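Local coordinates for protein aminopeptidase N (Francisella tularensis subsp. tularensis, PDB 5DLL) that removes N-terminal amino acids from peptides as a zinc-dependent M1-family aminopeptidase and probably takes part in the breakdown of intracellular peptides, at residues D604-I614 and A672-Y683; I502-E511 and L556-N564. All blocks are in the same frame, centred on the assembly; numbering follows the deposited sequence.

Interaction 1 (D604-I614 and A672-Y683)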
loop_
_atom_site.group_PDB
_atom_site.type_symbol
_atom_site.label_atom_id
_atom_site.label_comp_id
_atom_site.label_asym_id
_atom_site.label_seq_id
_atom_site.Cartn_x
_atom_site.Cartn_y
_atom_site.Cartn_z
ATOM N N ASP A 604 11.001 17.641 -13.857
ATOM C CA ASP A 604 10.230 17.600 -12.613
ATOM C C ASP A 604 11.178 17.813 -11.433
ATOM O O ASP A 604 12.112 17.039 -11.216
ATOM C CB ASP A 604 9.460 16.279 -12.467
ATOM C CG ASP A 604 8.460 16.298 -11.300
ATOM O OD1 ASP A 604 8.750 16.917 -10.250
ATOM O OD2 ASP A 604 7.380 15.685 -11.432
ATOM N N LYS A 605 10.921 18.880 -10.685
ATOM C CA LYS A 605 11.784 19.295 -9.583
ATOM C C LYS A 605 11.756 18.290 -8.428
ATOM O O LYS A 605 12.696 18.223 -7.639
ATOM C CB LYS A 605 11.352 20.679 -9.091
ATOM C CG LYS A 605 12.488 21.593 -8.688
ATOM C CD LYS A 605 12.209 23.042 -9.058
ATOM C CE LYS A 605 12.323 23.263 -10.558
ATOM N NZ LYS A 605 12.412 24.710 -10.893
ATOM N N ALA A 606 10.672 17.522 -8.334
ATOM C CA ALA A 606 10.562 16.448 -7.354
ATOM C C ALA A 606 11.464 15.279 -7.744
ATOM O O ALA A 606 12.124 14.685 -6.890
ATOM C CB ALA A 606 9.119 15.985 -7.237
ATOM N N LEU A 607 11.475 14.949 -9.035
ATOM C CA LEU A 607 12.380 13.932 -9.578
ATOM C C LEU A 607 13.845 14.309 -9.345
ATOM O O LEU A 607 14.670 13.450 -9.027
ATOM C CB LEU A 607 12.117 13.723 -11.076
ATOM C CG LEU A 607 13.200 13.041 -11.917
ATOM C CD1 LEU A 607 13.423 11.597 -11.489
ATOM C CD2 LEU A 607 12.817 13.127 -13.387
ATOM N N ILE A 608 14.160 15.592 -9.511
ATOM C CA ILE A 608 15.487 16.113 -9.182
ATOM C C ILE A 608 15.824 15.812 -7.712
ATOM O O ILE A 608 16.910 15.314 -7.411
ATOM C CB ILE A 608 15.591 17.632 -9.470
ATOM C CG1 ILE A 608 15.544 17.894 -10.980
ATOM C CG2 ILE A 608 16.884 18.208 -8.912
ATOM C CD1 ILE A 608 15.383 19.353 -11.365
ATOM N N SER A 609 14.880 16.095 -6.813
ATOM C CA SER A 609 15.057 15.844 -5.378
ATOM C C SER A 609 15.395 14.387 -5.048
ATOM O O SER A 609 16.190 14.128 -4.148
ATOM C CB SER A 609 13.799 16.257 -4.608
ATOM O OG SER A 609 13.300 17.496 -5.076
ATOM N N ASN A 610 14.779 13.445 -5.765
ATOM C CA ASN A 610 15.029 12.011 -5.548
ATOM C C ASN A 610 16.392 11.580 -6.068
ATOM O O ASN A 610 17.097 10.814 -5.409
ATOM C CB ASN A 610 13.942 11.140 -6.199
ATOM C CG ASN A 610 12.922 10.626 -5.199
ATOM O OD1 ASN A 610 12.652 9.427 -5.138
ATOM N ND2 ASN A 610 12.360 11.529 -4.407
ATOM N N ALA A 611 16.749 12.068 -7.253
ATOM C CA ALA A 611 18.025 11.728 -7.881
ATOM C C ALA A 611 19.222 12.324 -7.133
ATOM O O ALA A 611 20.291 11.709 -7.080
ATOM C CB ALA A 611 18.030 12.174 -9.332
ATOM N N LEU A 612 19.038 13.506 -6.548
ATOM C CA LEU A 612 20.129 14.198 -5.863
ATOM C C LEU A 612 20.318 13.764 -4.404
ATOM O O LEU A 612 21.357 14.052 -3.803
ATOM C CB LEU A 612 19.942 15.720 -5.939
ATOM C CG LEU A 612 20.058 16.401 -7.311
ATOM C CD1 LEU A 612 19.995 17.909 -7.136
ATOM C CD2 LEU A 612 21.324 16.022 -8.062
ATOM N N LEU A 613 19.333 13.079 -3.828
ATOM C CA LEU A 613 19.480 12.569 -2.467
ATOM C C LEU A 613 20.224 11.237 -2.514
ATOM O O LEU A 613 19.770 10.288 -3.154
ATOM C CB LEU A 613 18.116 12.423 -1.786
ATOM C CG LEU A 613 18.092 12.480 -0.252
ATOM C CD1 LEU A 613 18.861 13.682 0.290
ATOM C CD2 LEU A 613 16.651 12.505 0.241
ATOM N N ILE A 614 21.375 11.190 -1.845
ATOM C CA ILE A 614 22.237 10.002 -1.828
ATOM C C ILE A 614 21.502 8.852 -1.116
ATOM O O ILE A 614 20.890 9.076 -0.065
ATOM C CB ILE A 614 23.587 10.306 -1.119
ATOM C CG1 ILE A 614 24.385 11.366 -1.890
ATOM C CG2 ILE A 614 24.444 9.055 -0.965
ATOM C CD1 ILE A 614 25.050 10.862 -3.155
ATOM N N ALA A 672 6.711 20.163 -5.486
ATOM C CA ALA A 672 8.038 19.771 -5.981
ATOM C C ALA A 672 9.120 20.778 -5.603
ATOM O O ALA A 672 10.270 20.403 -5.361
ATOM C CB ALA A 672 8.003 19.595 -7.492
ATOM N N LYS A 673 8.735 22.054 -5.574
ATOM C CA LYS A 673 9.614 23.157 -5.161
ATOM C C LYS A 673 10.056 22.932 -3.715
ATOM O O LYS A 673 11.250 22.982 -3.407
ATOM C CB LYS A 673 8.868 24.501 -5.285
ATOM C CG LYS A 673 9.638 25.653 -5.922
ATOM C CD LYS A 673 8.666 26.651 -6.554
ATOM C CE LYS A 673 9.225 28.067 -6.680
ATOM N NZ LYS A 673 10.122 28.290 -7.850
ATOM N N ARG A 674 9.079 22.653 -2.850
ATOM C CA ARG A 674 9.303 22.489 -1.409
ATOM C C ARG A 674 10.230 21.340 -1.033
ATOM O O ARG A 674 10.897 21.394 0.002
ATOM C CB ARG A 674 7.972 22.301 -0.670
ATOM C CG ARG A 674 7.293 23.593 -0.252
ATOM C CD ARG A 674 6.111 23.319 0.663
ATOM N NE ARG A 674 5.010 22.679 -0.056
ATOM C CZ ARG A 674 4.068 23.323 -0.747
ATOM N NH1 ARG A 674 4.066 24.649 -0.829
ATOM N NH2 ARG A 674 3.113 22.632 -1.362
ATOM N N LYS A 675 10.264 20.290 -1.843
ATOM C CA LYS A 675 11.124 19.158 -1.514
ATOM C C LYS A 675 12.535 19.313 -2.071
ATOM O O LYS A 675 13.493 18.928 -1.404
ATOM C CB LYS A 675 10.496 17.814 -1.890
ATOM C CG LYS A 675 10.104 17.624 -3.341
ATOM C CD LYS A 675 9.464 16.256 -3.537
ATOM C CE LYS A 675 8.127 16.132 -2.813
ATOM N NZ LYS A 675 7.426 14.859 -3.125
ATOM N N LEU A 676 12.676 19.893 -3.261
ATOM C CA LEU A 676 14.010 20.255 -3.752
ATOM C C LEU A 676 14.632 21.294 -2.822
ATOM O O LEU A 676 15.830 21.239 -2.529
ATOM C CB LEU A 676 13.972 20.802 -5.180
ATOM C CG LEU A 676 15.360 21.128 -5.755
ATOM C CD1 LEU A 676 16.202 19.865 -5.862
ATOM C CD2 LEU A 676 15.280 21.821 -7.104
ATOM N N LYS A 677 13.812 22.242 -2.371
ATOM C CA LYS A 677 14.223 23.198 -1.347
ATOM C C LYS A 677 14.779 22.478 -0.114
ATOM O O LYS A 677 15.811 22.872 0.425
ATOM C CB LYS A 677 13.046 24.094 -0.953
ATOM C CG LYS A 677 13.325 24.973 0.255
ATOM C CD LYS A 677 12.273 26.048 0.453
ATOM C CE LYS A 677 10.901 25.457 0.714
ATOM N NZ LYS A 677 10.009 26.460 1.358
ATOM N N GLY A 678 14.083 21.429 0.325
ATOM C CA GLY A 678 14.506 20.627 1.470
ATOM C C GLY A 678 15.789 19.851 1.233
ATOM O O GLY A 678 16.642 19.772 2.123
ATOM N N VAL A 679 15.927 19.268 0.043
ATOM C CA VAL A 679 17.155 18.554 -0.328
ATOM C C VAL A 679 18.346 19.504 -0.292
ATOM O O VAL A 679 19.403 19.162 0.238
ATOM C CB VAL A 679 17.056 17.914 -1.728
ATOM C CG1 VAL A 679 18.413 17.372 -2.182
ATOM C CG2 VAL A 679 16.015 16.806 -1.725
ATOM N N CYS A 680 18.167 20.693 -0.860
ATOM C CA CYS A 680 19.194 21.732 -0.815
ATOM C C CYS A 680 19.610 22.038 0.619
ATOM O O CYS A 680 20.798 22.052 0.931
ATOM C CB CYS A 680 18.697 23.016 -1.487
ATOM S SG CYS A 680 18.511 22.886 -3.277
ATOM N N LEU A 681 18.625 22.261 1.484
ATOM C CA LEU A 681 18.882 22.623 2.880
ATOM C C LEU A 681 19.608 21.531 3.680
ATOM O O LEU A 681 20.327 21.847 4.629
ATOM C CB LEU A 681 17.573 23.009 3.586
ATOM C CG LEU A 681 17.685 23.518 5.031
ATOM C CD1 LEU A 681 18.623 24.714 5.131
ATOM C CD2 LEU A 681 16.310 23.860 5.582
ATOM N N SER A 682 19.423 20.264 3.306
ATOM C CA SER A 682 20.116 19.158 3.977
ATOM C C SER A 682 21.596 19.155 3.616
ATOM O O SER A 682 22.439 18.873 4.465
ATOM C CB SER A 682 19.477 17.791 3.657
ATOM O OG SER A 682 20.011 17.199 2.480
ATOM N N TYR A 683 21.907 19.479 2.362
ATOM C CA TYR A 683 23.300 19.585 1.929
ATOM C C TYR A 683 24.015 20.796 2.532
ATOM O O TYR A 683 25.229 20.770 2.711
ATOM C CB TYR A 683 23.395 19.628 0.407
ATOM C CG TYR A 683 23.339 18.267 -0.236
ATOM C CD1 TYR A 683 24.477 17.465 -0.306
ATOM C CD2 TYR A 683 22.153 17.781 -0.778
ATOM C CE1 TYR A 683 24.432 16.214 -0.900
ATOM C CE2 TYR A 683 22.098 16.535 -1.376
ATOM C CZ TYR A 683 23.239 15.755 -1.435
ATOM O OH TYR A 683 23.185 14.513 -2.025
#

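Interaction 2 (I502-E511 and L556-N564)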
loop_
_atom_site.group_PDB
_atom_site.type_symbol
_atom_site.label_atom_id
_atom_site.label_comp_id
_atom_site.label_asym_id
_atom_site.label_seq_id
_atom_site.Cartn_x
_atom_site.Cartn_y
_atom_site.Cartn_z
ATOM N N ILE A 502 21.263 5.243 -26.950
ATOM C CA ILE A 502 21.798 6.595 -26.869
ATOM C C ILE A 502 23.191 6.606 -27.502
ATOM O O ILE A 502 24.117 5.982 -26.986
ATOM C CB ILE A 502 21.870 7.088 -25.404
ATOM C CG1 ILE A 502 20.608 6.686 -24.629
ATOM C CG2 ILE A 502 22.053 8.599 -25.351
ATOM C CD1 ILE A 502 20.640 7.073 -23.164
ATOM N N ASN A 503 23.329 7.298 -28.630
ATOM C CA ASN A 503 24.631 7.442 -29.298
ATOM C C ASN A 503 25.485 8.523 -28.605
ATOM O O ASN A 503 24.981 9.228 -27.725
ATOM C CB ASN A 503 24.440 7.716 -30.802
ATOM C CG ASN A 503 23.705 9.015 -31.090
ATOM O OD1 ASN A 503 23.275 9.725 -30.181
ATOM N ND2 ASN A 503 23.553 9.325 -32.373
ATOM N N PRO A 504 26.777 8.654 -28.982
ATOM C CA PRO A 504 27.651 9.624 -28.294
ATOM C C PRO A 504 27.189 11.083 -28.390
ATOM O O PRO A 504 27.590 11.910 -27.571
ATOM C CB PRO A 504 29.001 9.443 -28.995
ATOM C CG PRO A 504 28.946 8.076 -29.588
ATOM C CD PRO A 504 27.521 7.900 -30.009
ATOM N N GLU A 505 26.358 11.380 -29.388
ATOM C CA GLU A 505 25.731 12.693 -29.526
ATOM C C GLU A 505 24.783 12.951 -28.369
ATOM O O GLU A 505 24.793 14.028 -27.780
ATOM C CB GLU A 505 24.931 12.792 -30.834
ATOM C CG GLU A 505 25.704 12.475 -32.108
ATOM C CD GLU A 505 26.972 13.283 -32.235
ATOM O OE1 GLU A 505 26.952 14.476 -31.870
ATOM O OE2 GLU A 505 27.986 12.725 -32.698
ATOM N N GLY A 506 23.966 11.950 -28.054
ATOM C CA GLY A 506 22.934 12.070 -27.030
ATOM C C GLY A 506 21.517 11.891 -27.550
ATOM O O GLY A 506 20.562 11.963 -26.775
ATOM N N LYS A 507 21.367 11.670 -28.858
ATOM C CA LYS A 507 20.054 11.424 -29.458
ATOM C C LYS A 507 19.543 10.047 -29.042
ATOM O O LYS A 507 20.330 9.108 -28.901
ATOM C CB LYS A 507 20.134 11.526 -30.977
ATOM N N ASN A 508 18.232 9.934 -28.843
ATOM C CA ASN A 508 17.619 8.659 -28.463
ATOM C C ASN A 508 17.056 7.911 -29.668
ATOM O O ASN A 508 16.059 8.322 -30.263
ATOM C CB ASN A 508 16.532 8.865 -27.411
ATOM C CG ASN A 508 17.089 8.889 -26.004
ATOM O OD1 ASN A 508 16.594 8.198 -25.118
ATOM N ND2 ASN A 508 18.136 9.673 -25.797
ATOM N N ILE A 509 17.706 6.799 -30.000
ATOM C CA ILE A 509 17.404 6.029 -31.199
ATOM C C ILE A 509 16.725 4.711 -30.833
ATOM O O ILE A 509 16.907 4.197 -29.728
ATOM C CB ILE A 509 18.704 5.708 -31.978
ATOM C CG1 ILE A 509 19.584 6.961 -32.110
ATOM C CG2 ILE A 509 18.392 5.109 -33.345
ATOM C CD1 ILE A 509 18.894 8.160 -32.729
ATOM N N ALA A 510 15.939 4.181 -31.770
ATOM C CA ALA A 510 15.382 2.828 -31.677
ATOM C C ALA A 510 14.486 2.615 -30.452
ATOM O O ALA A 510 14.469 1.529 -29.870
ATOM C CB ALA A 510 16.507 1.798 -31.704
ATOM N N GLU A 511 13.732 3.648 -30.082
ATOM C CA GLU A 511 12.869 3.593 -28.906
ATOM C C GLU A 511 11.640 2.711 -29.150
ATOM O O GLU A 511 10.778 3.037 -29.973
ATOM C CB GLU A 511 12.429 4.997 -28.491
ATOM C CG GLU A 511 13.567 5.906 -28.052
ATOM C CD GLU A 511 13.068 7.156 -27.350
ATOM O OE1 GLU A 511 12.160 7.824 -27.885
ATOM O OE2 GLU A 511 13.581 7.474 -26.258
ATOM N N LEU A 556 27.045 7.503 -16.709
ATOM C CA LEU A 556 27.056 8.969 -16.717
ATOM C C LEU A 556 26.438 9.524 -18.006
ATOM O O LEU A 556 25.842 10.601 -18.000
ATOM C CB LEU A 556 28.489 9.497 -16.543
ATOM C CG LEU A 556 28.736 10.539 -15.452
ATOM C CD1 LEU A 556 28.250 10.059 -14.092
ATOM C CD2 LEU A 556 30.222 10.876 -15.408
ATOM N N HIS A 557 26.588 8.783 -19.105
ATOM C CA HIS A 557 25.951 9.131 -20.380
ATOM C C HIS A 557 24.427 8.944 -20.313
ATOM O O HIS A 557 23.673 9.759 -20.847
ATOM C CB HIS A 557 26.541 8.285 -21.521
ATOM C CG HIS A 557 26.246 8.818 -22.892
ATOM N ND1 HIS A 557 27.048 9.751 -23.516
ATOM C CD2 HIS A 557 25.245 8.541 -23.762
ATOM C CE1 HIS A 557 26.550 10.029 -24.708
ATOM N NE2 HIS A 557 25.456 9.310 -24.881
ATOM N N ILE A 558 23.984 7.873 -19.653
ATOM C CA ILE A 558 22.553 7.626 -19.442
ATOM C C ILE A 558 21.959 8.704 -18.537
ATOM O O ILE A 558 20.856 9.187 -18.779
ATOM C CB ILE A 558 22.295 6.217 -18.854
ATOM C CG1 ILE A 558 22.639 5.144 -19.894
ATOM C CG2 ILE A 558 20.842 6.055 -18.428
ATOM C CD1 ILE A 558 22.687 3.734 -19.345
ATOM N N VAL A 559 22.705 9.093 -17.508
ATOM C CA VAL A 559 22.269 10.164 -16.609
ATOM C C VAL A 559 22.126 11.500 -17.349
ATOM O O VAL A 559 21.244 12.298 -17.026
ATOM C CB VAL A 559 23.244 10.331 -15.416
ATOM C CG1 VAL A 559 22.899 11.569 -14.591
ATOM C CG2 VAL A 559 23.231 9.084 -14.538
ATOM N N LYS A 560 22.984 11.732 -18.339
ATOM C CA LYS A 560 23.028 13.012 -19.050
ATOM C C LYS A 560 21.993 13.150 -20.184
ATOM O O LYS A 560 21.330 14.185 -20.289
ATOM C CB LYS A 560 24.443 13.247 -19.594
ATOM C CG LYS A 560 24.720 14.672 -20.046
ATOM C CD LYS A 560 26.167 14.834 -20.491
ATOM C CE LYS A 560 26.389 16.144 -21.231
ATOM N NZ LYS A 560 26.313 17.324 -20.329
ATOM N N TYR A 561 21.853 12.114 -21.016
ATOM C CA TYR A 561 21.119 12.224 -22.291
ATOM C C TYR A 561 19.829 11.399 -22.428
ATOM O O TYR A 561 19.068 11.623 -23.373
ATOM C CB TYR A 561 22.048 11.851 -23.455
ATOM C CG TYR A 561 23.199 12.810 -23.684
ATOM C CD1 TYR A 561 22.974 14.104 -24.150
ATOM C CD2 TYR A 561 24.518 12.415 -23.460
ATOM C CE1 TYR A 561 24.024 14.980 -24.371
ATOM C CE2 TYR A 561 25.574 13.285 -23.679
ATOM C CZ TYR A 561 25.322 14.566 -24.135
ATOM O OH TYR A 561 26.368 15.433 -24.353
ATOM N N ASP A 562 19.584 10.453 -21.521
ATOM C CA ASP A 562 18.436 9.540 -21.647
ATOM C C ASP A 562 17.099 10.269 -21.456
ATOM O O ASP A 562 16.938 11.047 -20.516
ATOM C CB ASP A 562 18.557 8.393 -20.629
ATOM C CG ASP A 562 17.546 7.260 -20.864
ATOM O OD1 ASP A 562 16.621 7.404 -21.693
ATOM O OD2 ASP A 562 17.681 6.210 -20.201
ATOM N N ASN A 563 16.152 10.010 -22.361
ATOM C CA ASN A 563 14.787 10.529 -22.238
ATOM C C ASN A 563 14.108 10.042 -20.961
ATOM O O ASN A 563 13.426 10.814 -20.286
ATOM C CB ASN A 563 13.929 10.112 -23.441
ATOM C CG ASN A 563 14.204 10.942 -24.687
ATOM O OD1 ASN A 563 14.451 12.147 -24.609
ATOM N ND2 ASN A 563 14.133 10.302 -25.849
ATOM N N ASN A 564 14.303 8.761 -20.647
ATOM C CA ASN A 564 13.629 8.105 -19.522
ATOM C C ASN A 564 14.090 8.617 -18.157
ATOM O O ASN A 564 15.186 8.294 -17.704
ATOM C CB ASN A 564 13.834 6.587 -19.593
ATOM C CG ASN A 564 12.957 5.831 -18.616
ATOM O OD1 ASN A 564 13.447 5.114 -17.745
ATOM N ND2 ASN A 564 11.648 5.987 -18.758
#

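Interaction 1 (D604-I614 and A672-Y683)
Ala672 meets Ala606 where two helices of the all-helical C-terminal domain, an ARM-repeat-like array, lie side by side. Their axes approach to 7.9 Å and run in nearly the same direction, 26° apart. Small residues permit this closeness at the start: the methyl groups of Ala672 and Ala606 touch, CB to CB 3.8 Å, beside the N-terminus of helix 605-612. Here Asp604 OD1 caps Ala606 N, while Asp604 OD2 bonds to Ser348.

Lys675 contributes its aliphatic chain. With CG placed between the backbone N and the carbonyl carbon (chi1 57°), the chain leans over the other helix and lays CD on the methyl of Ala606. Leu676 splits its branches between two neighbours, CD2 against CG of Lys605 and CD1 against CG2 of Ile608 at 3.5 Å. Helix 648-658 packs on the same leucine.

Between Lys675, Leu676, Val679 and Ala672 sits the side chain of Ser609, a knob in a hole. Its hydroxyl is spent within its own helix, donating to Lys605 O at 2.7 Å, so that this carbonyl receives both OG and N of Ser609. Val679 closes the hole with CG2, 3.7 Å from Ser609 CB, and turns CG1 toward Leu612 and Leu613.

At the far end, Tyr683 stacks on Trp651 and reaches across to the backbone at Leu612. CG1 of Ile614 lies against its hydroxyl, crossing the tyrosine side chain at about a right angle. Tyr683 OH donates to Leu612 O over 2.6 Å, with a C=O...O angle of 166°.

Interaction 2 (I502-E511 and L556-N564)
The short loop 503-507 between two antiparallel strands of the Ig-like domain, 495-502 and 508-516, rests on the last turns of helix 552-561. At its start Ile502 lays CG2 at the edge of the His557 ring, 3.5 Å from NE2, and extends CD1 to CB of Asp562. The imidazole is carried to the loop by a chi1 of -164°, which sets CG opposite the backbone N. From there NE2 donates to Asn503 O at 2.9 Å; the donor stands above the carbonyl plane, and the N-H...O angle is a bent 141°.

Gly506 comes next, with CA over one face of the Tyr561 ring in a CH-pi contact, 3.8 Å from the centroid. Its positive phi and the closeness of the ring both suit a residue without a side chain. Glu505 O lies over the same face, toward the rim. Asn503 OD1 holds the loop from within, accepting from Gly506 N in an Asx motif.

The seam thus joins the beta-sandwich to the first helix of the C-terminal helical domain, and from the carbonyl of Tyr561 onward amides and carboxylates add to the packing. Asn508 makes two weak bonds, from ND2 to Tyr561 O and from Asn563 N to OD1. Asp562 forms an Asx turn with Asn564 N, bonds to Ser535 through OD2 and pairs with Arg538 through OD1. That arginine also pairs with Glu511, whose OE2 takes a nearly straight bond (169°) from Asn563 ND2 at 2.9 Å. OE2 lies in the plane of the asparagine amide, whereas ND2 comes from above the carboxylate plane.

Overall arrangement
Both contacts involve the C-terminal helical domain and lie away from the zinc and sodium sites. Interaction 1 is internal to that domain and mostly buried: helix against helix, held by small and branched apolar groups with a tyrosine bond at one end. Interaction 2 is a partly buried junction between domains, where a strand-connecting loop meets a helix through an isoleucine, ring contacts, amides and carboxylates, the last paired with Arg538. The centres are about 23 Å apart and the nearest atoms about 7 Å, so the two do not touch. Helix 565-581 links them, since side chains from both 604-614 and 556-564 pack on it.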